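Long-range contact in alpha-galactosidase (Thermus thermophilus, PDB 6LCJ), which probably hydrolyses terminal alpha-galactosyl residues from galactosides, as a hexameric glycosidase of family GH36: residues K43-H48 and G86-S91. Sequence-based numbering, arbitrary orientation.
Sequences KGFFRH and GAWWGS
Strands 44-48 and 89-91 belong to the two different antiparallel sheets of the N-terminal beta-domain, and they meet at 53° instead of pairing along their length. His48 makes the join with both its backbone and its side chain. The Ser91 amide donates to its carbonyl in a short, nearly linear hydrogen bond (Ser91 N to His48 O 2.6 Å), the donor lying almost along the C=O axis. CG anti to the backbone N carries the imidazole out, and its rotation about CB-CG brings ND1 round, so that His48 ND1 donates to Ser91 O at 3.0 Å, a bond that lies in both the ring plane and the carbonyl plane. Ser91 is thus gripped at its N-H and its C=O by one residue, while Arg390 hydrogen-bonds His48 NE2 at the other side of the ring. An alanine in place of the histidine would lose the imidazole bond to Ser91 O and would probably leave the end of strand 89-91 held less firmly. The Phe45 ring crosses Trp88 obliquely, Phe45 CD2 3.8 Å from Trp88 CB, and its edge meets Gly90 N. Arg47 CG, anti to the backbone N, lies 3.9 Å from Trp88 CE3; the bend at chi2 (-91°) then turns the chain beyond it, and the guanidinium stands 83° from the indole plane. A water in the guanidinium plane accepts from Arg47 NE (2.7 Å) and donates to Trp89 O (2.6 Å). The other nitrogens are held too: NH2 by a salt bridge to Asp78 and NH1 by a hydrogen bond to Leu55 O, while Trp88 NE1 hydrogen-bonds Gln63 O. The guanidinium is therefore probably fixed in rotation, and polar links, direct and water-mediated, tie the two sheets together around the Phe45-Trp88 contact.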
loop_
_atom_site.group_PDB
_atom_site.type_symbol
_atom_site.label_atom_id
_atom_site.label_comp_id
_atom_site.label_asym_id
_atom_site.label_seq_id
_atom_site.Cartn_x
_atom_site.Cartn_y
_atom_site.Cartn_z
ATOM N N LYS E 43 -4.729 31.007 -21.108
ATOM C CA LYS E 43 -5.937 30.601 -20.395
ATOM C C LYS E 43 -6.592 29.348 -20.965
ATOM O O LYS E 43 -7.403 28.720 -20.273
ATOM C CB LYS E 43 -6.965 31.738 -20.389
ATOM C CG LYS E 43 -6.415 33.085 -19.931
ATOM C CD LYS E 43 -6.205 33.129 -18.409
ATOM C CE LYS E 43 -5.366 34.338 -17.996
ATOM N NZ LYS E 43 -5.895 35.627 -18.555
ATOM N N GLY E 44 -6.274 28.960 -22.188
ATOM C CA GLY E 44 -6.797 27.724 -22.737
ATOM C C GLY E 44 -5.762 26.990 -23.560
ATOM O O GLY E 44 -4.885 27.590 -24.186
ATOM N N PHE E 45 -5.875 25.666 -23.546
ATOM C CA PHE E 45 -5.102 24.781 -24.408
ATOM C C PHE E 45 -6.066 24.059 -25.339
ATOM O O PHE E 45 -7.088 23.524 -24.889
ATOM C CB PHE E 45 -4.284 23.776 -23.584
ATOM C CG PHE E 45 -3.689 22.616 -24.408
ATOM C CD1 PHE E 45 -2.835 22.858 -25.478
ATOM C CD2 PHE E 45 -3.973 21.291 -24.082
ATOM C CE1 PHE E 45 -2.280 21.802 -26.212
ATOM C CE2 PHE E 45 -3.415 20.227 -24.814
ATOM C CZ PHE E 45 -2.577 20.483 -25.877
ATOM N N PHE E 46 -5.759 24.061 -26.636
ATOM C CA PHE E 46 -6.573 23.304 -27.578
ATOM C C PHE E 46 -6.138 21.838 -27.547
ATOM O O PHE E 46 -5.027 21.482 -27.977
ATOM C CB PHE E 46 -6.480 23.866 -28.989
ATOM C CG PHE E 46 -7.274 23.069 -29.984
ATOM C CD1 PHE E 46 -8.650 23.003 -29.883
ATOM C CD2 PHE E 46 -6.646 22.354 -30.994
ATOM C CE1 PHE E 46 -9.395 22.253 -30.790
ATOM C CE2 PHE E 46 -7.381 21.619 -31.905
ATOM C CZ PHE E 46 -8.758 21.569 -31.803
ATOM N N ARG E 47 -7.024 20.990 -27.054
ATOM C CA ARG E 47 -6.738 19.585 -26.848
ATOM C C ARG E 47 -7.352 18.830 -28.019
ATOM O O ARG E 47 -8.565 18.613 -28.057
ATOM C CB ARG E 47 -7.299 19.138 -25.502
ATOM C CG ARG E 47 -6.795 17.788 -25.032
ATOM C CD ARG E 47 -7.703 16.661 -25.488
ATOM N NE ARG E 47 -7.199 15.380 -25.016
ATOM C CZ ARG E 47 -7.660 14.202 -25.416
ATOM N NH1 ARG E 47 -8.644 14.141 -26.300
ATOM N NH2 ARG E 47 -7.139 13.079 -24.928
ATOM N N HIS E 48 -6.521 18.449 -28.989
ATOM C CA HIS E 48 -6.993 17.702 -30.153
ATOM C C HIS E 48 -6.821 16.192 -29.945
ATOM O O HIS E 48 -5.697 15.677 -29.931
ATOM C CB HIS E 48 -6.276 18.134 -31.421
ATOM C CG HIS E 48 -6.882 17.516 -32.635
ATOM N ND1 HIS E 48 -6.223 16.585 -33.410
ATOM C CD2 HIS E 48 -8.135 17.612 -33.142
ATOM C CE1 HIS E 48 -7.031 16.168 -34.368
ATOM N NE2 HIS E 48 -8.197 16.777 -34.230
ATOM N N GLY E 86 -0.368 12.332 -17.163
ATOM C CA GLY E 86 -0.831 13.313 -16.192
ATOM C C GLY E 86 -0.866 14.736 -16.707
ATOM O O GLY E 86 -1.573 15.571 -16.138
ATOM N N ALA E 87 -0.115 15.034 -17.762
ATOM C CA ALA E 87 -0.144 16.343 -18.386
ATOM C C ALA E 87 -1.120 16.319 -19.559
ATOM O O ALA E 87 -1.724 15.298 -19.876
ATOM C CB ALA E 87 1.265 16.761 -18.805
ATOM N N TRP E 88 -1.302 17.465 -20.199
ATOM C CA TRP E 88 -2.285 17.611 -21.268
ATOM C C TRP E 88 -1.597 17.410 -22.611
ATOM O O TRP E 88 -0.843 18.282 -23.062
ATOM C CB TRP E 88 -2.940 18.981 -21.207
ATOM C CG TRP E 88 -4.015 19.120 -20.167
ATOM C CD1 TRP E 88 -3.922 19.777 -18.971
ATOM C CD2 TRP E 88 -5.355 18.612 -20.242
ATOM N NE1 TRP E 88 -5.113 19.706 -18.303
ATOM C CE2 TRP E 88 -6.013 19.003 -19.062
ATOM C CE3 TRP E 88 -6.058 17.872 -21.192
ATOM C CZ2 TRP E 88 -7.338 18.669 -18.802
ATOM C CZ3 TRP E 88 -7.378 17.551 -20.937
ATOM C CH2 TRP E 88 -8.000 17.944 -19.750
ATOM N N TRP E 89 -1.868 16.273 -23.252
ATOM C CA TRP E 89 -1.303 15.936 -24.551
ATOM C C TRP E 89 -2.407 15.879 -25.601
ATOM O O TRP E 89 -3.460 15.292 -25.371
ATOM C CB TRP E 89 -0.589 14.583 -24.511
ATOM C CG TRP E 89 0.786 14.575 -23.950
ATOM C CD1 TRP E 89 1.145 14.244 -22.681
ATOM C CD2 TRP E 89 2.007 14.872 -24.646
ATOM N NE1 TRP E 89 2.512 14.328 -22.535
ATOM C CE2 TRP E 89 3.063 14.707 -23.727
ATOM C CE3 TRP E 89 2.307 15.281 -25.951
ATOM C CZ2 TRP E 89 4.388 14.929 -24.066
ATOM C CZ3 TRP E 89 3.632 15.498 -26.288
ATOM C CH2 TRP E 89 4.655 15.315 -25.350
ATOM N N GLY E 90 -2.160 16.478 -26.766
ATOM C CA GLY E 90 -3.048 16.358 -27.899
ATOM C C GLY E 90 -2.344 15.679 -29.065
ATOM O O GLY E 90 -1.124 15.494 -29.063
ATOM N N SER E 91 -3.128 15.327 -30.078
ATOM C CA SER E 91 -2.601 14.665 -31.264
ATOM C C SER E 91 -2.403 15.653 -32.406
ATOM O O SER E 91 -3.337 16.368 -32.791
ATOM C CB SER E 91 -3.522 13.540 -31.727
ATOM O OG SER E 91 -3.212 13.205 -33.074
HETATM O O HOH W 1 -5.106 14.976 -23.333
#